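O-phospho-L-seryl-tRNA:Cys-tRNA synthase (Methanocaldococcus jannaschii DSM 2661, PDB 5X6B) probably converts O-phosphoseryl-tRNA(Cys) to cysteinyl-tRNA(Cys) in a pyridoxal phosphate-dependent reaction. Local coordinates at residues B[326-336]-B[406-414]. Residues are numbered along the deposited sequence; the frame is centred on the assembly and turned at random.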
ATOM      1  N   TYR B 326      -9.046   3.511  31.045  1.00 52.67           N
ATOM      2  CA  TYR B 326      -9.938   4.633  31.313  1.00 42.95           C
ATOM      3  C   TYR B 326     -11.346   4.322  30.822  1.00 52.69           C
ATOM      4  O   TYR B 326     -12.326   4.601  31.506  1.00 62.17           O
ATOM      5  CB  TYR B 326      -9.427   5.914  30.653  1.00 60.33           C
ATOM      6  CG  TYR B 326     -10.419   7.057  30.708  1.00 57.02           C
ATOM      7  CD1 TYR B 326     -10.566   7.824  31.858  1.00 55.05           C
ATOM      8  CD2 TYR B 326     -11.214   7.364  29.611  1.00 59.67           C
ATOM      9  CE1 TYR B 326     -11.475   8.864  31.910  1.00 63.90           C
ATOM     10  CE2 TYR B 326     -12.125   8.403  29.655  1.00 68.23           C
ATOM     11  CZ  TYR B 326     -12.249   9.150  30.803  1.00 59.64           C
ATOM     12  OH  TYR B 326     -13.156  10.179  30.841  1.00 54.99           O
ATOM     13  N   VAL B 327     -11.432   3.738  29.632  1.00 56.21           N
ATOM     14  CA  VAL B 327     -12.715   3.363  29.043  1.00 51.33           C
ATOM     15  C   VAL B 327     -13.414   2.285  29.864  1.00 57.05           C
ATOM     16  O   VAL B 327     -14.607   2.400  30.157  1.00 59.51           O
ATOM     17  CB  VAL B 327     -12.539   2.867  27.588  1.00 58.44           C
ATOM     18  CG1 VAL B 327     -13.841   2.309  27.049  1.00 35.42           C
ATOM     19  CG2 VAL B 327     -12.025   3.997  26.697  1.00 52.24           C
ATOM     20  N   VAL B 328     -12.672   1.241  30.234  1.00 58.55           N
ATOM     21  CA  VAL B 328     -13.234   0.152  31.032  1.00 54.10           C
ATOM     22  C   VAL B 328     -13.752   0.651  32.379  1.00 65.88           C
ATOM     23  O   VAL B 328     -14.910   0.411  32.730  1.00 67.45           O
ATOM     24  CB  VAL B 328     -12.205  -0.974  31.276  1.00 61.82           C
ATOM     25  CG1 VAL B 328     -12.689  -1.905  32.379  1.00 60.60           C
ATOM     26  CG2 VAL B 328     -11.952  -1.753  29.994  1.00 47.51           C
ATOM     27  N   ASP B 329     -12.899   1.353  33.121  1.00 56.74           N
ATOM     28  CA  ASP B 329     -13.266   1.857  34.441  1.00 61.19           C
ATOM     29  C   ASP B 329     -14.491   2.760  34.370  1.00 61.30           C
ATOM     30  O   ASP B 329     -15.300   2.807  35.296  1.00 67.38           O
ATOM     31  CB  ASP B 329     -12.097   2.620  35.076  1.00 54.31           C
ATOM     32  CG  ASP B 329     -10.903   1.728  35.374  1.00 75.21           C
ATOM     33  OD1 ASP B 329     -11.066   0.489  35.403  1.00 81.12           O
ATOM     34  OD2 ASP B 329      -9.797   2.272  35.584  1.00 65.92           O
ATOM     35  N   GLU B 330     -14.629   3.464  33.255  1.00 61.23           N
ATOM     36  CA  GLU B 330     -15.661   4.482  33.126  1.00 59.00           C
ATOM     37  C   GLU B 330     -17.003   3.902  32.679  1.00 53.78           C
ATOM     38  O   GLU B 330     -18.051   4.298  33.179  1.00 65.02           O
ATOM     39  CB  GLU B 330     -15.199   5.564  32.150  1.00 64.64           C
ATOM     40  CG  GLU B 330     -15.898   6.890  32.311  1.00 68.33           C
ATOM     41  CD  GLU B 330     -15.535   7.604  33.597  1.00 71.08           C
ATOM     42  OE1 GLU B 330     -14.444   7.344  34.149  1.00 66.38           O
ATOM     43  OE2 GLU B 330     -16.352   8.428  34.057  1.00 75.37           O
ATOM     44  N   LEU B 331     -16.973   2.959  31.747  1.00 62.06           N
ATOM     45  CA  LEU B 331     -18.212   2.374  31.238  1.00 66.74           C
ATOM     46  C   LEU B 331     -18.795   1.327  32.187  1.00 67.28           C
ATOM     47  O   LEU B 331     -19.970   0.975  32.085  1.00 59.93           O
ATOM     48  CB  LEU B 331     -17.981   1.762  29.857  1.00 66.40           C
ATOM     49  CG  LEU B 331     -17.691   2.791  28.762  1.00 60.05           C
ATOM     50  CD1 LEU B 331     -17.494   2.113  27.415  1.00 52.34           C
ATOM     51  CD2 LEU B 331     -18.807   3.820  28.693  1.00 48.80           C
ATOM     52  N   GLU B 332     -17.978   0.831  33.114  1.00 67.37           N
ATOM     53  CA  GLU B 332     -18.482  -0.055  34.157  1.00 63.73           C
ATOM     54  C   GLU B 332     -19.455   0.687  35.069  1.00 64.00           C
ATOM     55  O   GLU B 332     -20.341   0.078  35.670  1.00 72.65           O
ATOM     56  CB  GLU B 332     -17.332  -0.649  34.974  1.00 52.48           C
ATOM     57  CG  GLU B 332     -16.581  -1.755  34.252  1.00 79.91           C
ATOM     58  CD  GLU B 332     -15.548  -2.439  35.122  1.00 94.03           C
ATOM     59  OE1 GLU B 332     -15.092  -1.818  36.107  1.00102.82           O
ATOM     60  OE2 GLU B 332     -15.204  -3.605  34.825  1.00 75.61           O
ATOM     61  N   LYS B 333     -19.288   2.004  35.152  1.00 60.43           N
ATOM     62  CA  LYS B 333     -20.136   2.849  35.986  1.00 60.99           C
ATOM     63  C   LYS B 333     -21.582   2.871  35.507  1.00 64.71           C
ATOM     64  O   LYS B 333     -22.493   3.143  36.290  1.00 80.15           O
ATOM     65  CB  LYS B 333     -19.587   4.280  36.031  1.00 64.62           C
ATOM     66  CG  LYS B 333     -18.195   4.402  36.633  1.00 63.95           C
ATOM     67  CD  LYS B 333     -17.704   5.839  36.605  1.00 64.88           C
ATOM     68  CE  LYS B 333     -16.325   5.967  37.232  1.00 73.08           C
ATOM     69  NZ  LYS B 333     -15.819   7.372  37.191  1.00 80.71           N
ATOM     70  N   ILE B 334     -21.799   2.593  34.224  1.00 66.45           N
ATOM     71  CA  ILE B 334     -23.155   2.601  33.681  1.00 73.34           C
ATOM     72  C   ILE B 334     -23.669   1.191  33.441  1.00 57.47           C
ATOM     73  O   ILE B 334     -24.776   1.007  32.937  1.00 67.98           O
ATOM     74  CB  ILE B 334     -23.251   3.397  32.358  1.00 68.39           C
ATOM     75  CG1 ILE B 334     -22.352   2.778  31.286  1.00 71.52           C
ATOM     76  CG2 ILE B 334     -22.892   4.849  32.587  1.00 53.02           C
ATOM     77  CD1 ILE B 334     -22.512   3.396  29.918  1.00 65.70           C
ATOM     78  N   GLY B 335     -22.861   0.197  33.794  1.00 60.68           N
ATOM     79  CA  GLY B 335     -23.306  -1.184  33.739  1.00 73.95           C
ATOM     80  C   GLY B 335     -22.687  -2.055  32.658  1.00 75.86           C
ATOM     81  O   GLY B 335     -23.264  -3.071  32.272  1.00 82.06           O
ATOM     82  N   PHE B 336     -21.520  -1.663  32.159  1.00 69.36           N
ATOM     83  CA  PHE B 336     -20.793  -2.502  31.216  1.00 64.37           C
ATOM     84  C   PHE B 336     -19.800  -3.357  31.988  1.00 69.34           C
ATOM     85  O   PHE B 336     -19.005  -2.836  32.762  1.00 69.22           O
ATOM     86  CB  PHE B 336     -20.061  -1.670  30.155  1.00 49.64           C
ATOM     87  CG  PHE B 336     -20.964  -1.064  29.109  1.00 57.94           C
ATOM     88  CD1 PHE B 336     -22.344  -1.066  29.261  1.00 65.37           C
ATOM     89  CD2 PHE B 336     -20.428  -0.515  27.952  1.00 62.16           C
ATOM     90  CE1 PHE B 336     -23.166  -0.511  28.294  1.00 60.23           C
ATOM     91  CE2 PHE B 336     -21.245   0.036  26.978  1.00 55.34           C
ATOM     92  CZ  PHE B 336     -22.616   0.039  27.151  1.00 67.34           C
ATOM     93  N   VAL B 406     -16.661   7.980  25.246  1.00 52.30           N
ATOM     94  CA  VAL B 406     -17.171   7.577  26.554  1.00 48.56           C
ATOM     95  C   VAL B 406     -18.418   8.365  26.941  1.00 59.70           C
ATOM     96  O   VAL B 406     -19.435   7.778  27.320  1.00 57.98           O
ATOM     97  CB  VAL B 406     -16.108   7.753  27.651  1.00 58.09           C
ATOM     98  CG1 VAL B 406     -16.738   7.617  29.020  1.00 52.93           C
ATOM     99  CG2 VAL B 406     -14.988   6.740  27.473  1.00 41.35           C
ATOM    100  N   ASN B 407     -18.340   9.690  26.839  1.00 50.28           N
ATOM    101  CA  ASN B 407     -19.486  10.538  27.148  1.00 56.71           C
ATOM    102  C   ASN B 407     -20.663  10.216  26.241  1.00 58.78           C
ATOM    103  O   ASN B 407     -21.818  10.237  26.671  1.00 52.74           O
ATOM    104  CB  ASN B 407     -19.114  12.019  27.024  1.00 57.12           C
ATOM    105  CG  ASN B 407     -18.129  12.460  28.090  1.00 77.38           C
ATOM    106  OD1 ASN B 407     -18.061  11.871  29.173  1.00 76.14           O
ATOM    107  ND2 ASN B 407     -17.358  13.501  27.791  1.00 78.33           N
ATOM    108  N   ALA B 408     -20.356   9.907  24.986  1.00 54.72           N
ATOM    109  CA  ALA B 408     -21.374   9.574  24.004  1.00 55.94           C
ATOM    110  C   ALA B 408     -22.187   8.373  24.461  1.00 60.92           C
ATOM    111  O   ALA B 408     -23.410   8.449  24.560  1.00 52.17           O
ATOM    112  CB  ALA B 408     -20.737   9.301  22.657  1.00 60.46           C
ATOM    113  N   ILE B 409     -21.491   7.276  24.755  1.00 61.68           N
ATOM    114  CA  ILE B 409     -22.127   6.045  25.222  1.00 67.72           C
ATOM    115  C   ILE B 409     -22.953   6.277  26.488  1.00 66.98           C
ATOM    116  O   ILE B 409     -24.083   5.797  26.592  1.00 71.69           O
ATOM    117  CB  ILE B 409     -21.081   4.945  25.495  1.00 59.72           C
ATOM    118  CG1 ILE B 409     -20.292   4.630  24.224  1.00 52.61           C
ATOM    119  CG2 ILE B 409     -21.751   3.686  26.022  1.00 69.48           C
ATOM    120  CD1 ILE B 409     -19.121   3.697  24.448  1.00 50.65           C
ATOM    121  N   LYS B 410     -22.386   7.016  27.440  1.00 57.68           N
ATOM    122  CA  LYS B 410     -23.091   7.366  28.673  1.00 63.54           C
ATOM    123  C   LYS B 410     -24.403   8.088  28.399  1.00 54.68           C
ATOM    124  O   LYS B 410     -25.432   7.763  28.987  1.00 66.70           O
ATOM    125  CB  LYS B 410     -22.215   8.242  29.571  1.00 55.84           C
ATOM    126  CG  LYS B 410     -21.080   7.506  30.257  1.00 56.58           C
ATOM    127  CD  LYS B 410     -20.353   8.430  31.214  1.00 70.57           C
ATOM    128  CE  LYS B 410     -19.263   7.697  31.972  1.00 69.78           C
ATOM    129  NZ  LYS B 410     -18.568   8.598  32.938  1.00 63.37           N
ATOM    130  N   GLU B 411     -24.363   9.070  27.508  1.00 59.25           N
ATOM    131  CA  GLU B 411     -25.554   9.845  27.188  1.00 63.41           C
ATOM    132  C   GLU B 411     -26.556   9.029  26.383  1.00 76.38           C
ATOM    133  O   GLU B 411     -27.749   9.324  26.399  1.00 83.12           O
ATOM    134  CB  GLU B 411     -25.181  11.109  26.421  1.00 66.15           C
ATOM    135  CG  GLU B 411     -24.344  12.090  27.212  1.00 69.97           C
ATOM    136  CD  GLU B 411     -23.741  13.157  26.331  1.00 73.47           C
ATOM    137  OE1 GLU B 411     -24.025  13.147  25.114  1.00 80.73           O
ATOM    138  OE2 GLU B 411     -22.977  13.996  26.849  1.00 93.04           O
ATOM    139  N   ILE B 412     -26.073   8.010  25.675  1.00 69.76           N
ATOM    140  CA  ILE B 412     -26.970   7.106  24.967  1.00 71.44           C
ATOM    141  C   ILE B 412     -27.811   6.316  25.958  1.00 75.34           C
ATOM    142  O   ILE B 412     -29.041   6.338  25.904  1.00 75.90           O
ATOM    143  CB  ILE B 412     -26.219   6.108  24.066  1.00 74.33           C
ATOM    144  CG1 ILE B 412     -25.438   6.838  22.977  1.00 64.22           C
ATOM    145  CG2 ILE B 412     -27.200   5.140  23.427  1.00 63.80           C
ATOM    146  CD1 ILE B 412     -26.286   7.736  22.150  1.00 69.89           C
ATOM    147  N   VAL B 413     -27.132   5.623  26.868  1.00 71.89           N
ATOM    148  CA  VAL B 413     -27.797   4.751  27.826  1.00 68.89           C
ATOM    149  C   VAL B 413     -28.566   5.564  28.861  1.00 74.80           C
ATOM    150  O   VAL B 413     -29.437   5.037  29.549  1.00 88.85           O
ATOM    151  CB  VAL B 413     -26.792   3.825  28.540  1.00 66.39           C
ATOM    152  CG1 VAL B 413     -25.970   3.052  27.519  1.00 51.47           C
ATOM    153  CG2 VAL B 413     -25.885   4.624  29.450  1.00 83.32           C
ATOM    154  N   GLU B 414     -28.240   6.851  28.964  1.00 86.04           N
ATOM    155  CA  GLU B 414     -28.959   7.758  29.849  1.00 78.56           C
ATOM    156  C   GLU B 414     -30.247   8.250  29.196  1.00 82.51           C
ATOM    157  O   GLU B 414     -31.318   8.192  29.796  1.00101.61           O
ATOM    158  CB  GLU B 414     -28.079   8.947  30.230  1.00 74.38           C
ATOM    159  CG  GLU B 414     -28.756   9.971  31.131  1.00 97.83           C
ATOM    160  CD  GLU B 414     -28.906   9.491  32.562  1.00109.54           C
ATOM    161  OE1 GLU B 414     -28.308   8.452  32.912  1.00116.82           O
ATOM    162  OE2 GLU B 414     -29.618  10.160  33.340  1.00119.90           O
TER
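Val406 fits as a knob into the hole formed by Tyr326, Val327, Glu330 and Leu331, the compact, beta-branched valine pointing two methyls into it. Its CG1 lies against the methylene CG of Glu330, while CG2 reaches Tyr326 CE2 (4.0 Å) and Val327 CG2. Farther along, Ile409, whose branching suits a buried apolar seam, sends two arms across: CD1 meets Leu331 CD1 at 3.7 Å, and CG2 packs against Phe336 CE2 at 3.8 Å. Ile334 holds CG1 between its backbone N and carbonyl carbon (chi1 61°), which brings CD1 to Val413 CG2 at 3.6 Å and above one face of the Phe336 ring, offset toward its rim. On the more exposed flank, the long aliphatic arm of Lys410 packs by CG on Ile334 CG2 and delivers NZ to Glu330 OE2 in a salt bridge; Lys333 joins the same carboxylate weakly. Gly335, whose positive phi would jam a side chain against the preceding carbonyl O, closes the helix in a Schellman motif, with Phe336 N bonded to Leu331 O and Gly335 N to Glu332 O. Segments 326-331 and 406-414 run nearly parallel, their axes approaching to 10.7 Å and crossing at -19°. Strand 349-352 touches Val327 and Leu331, and helix 354-360 packs on Phe336 and Val413.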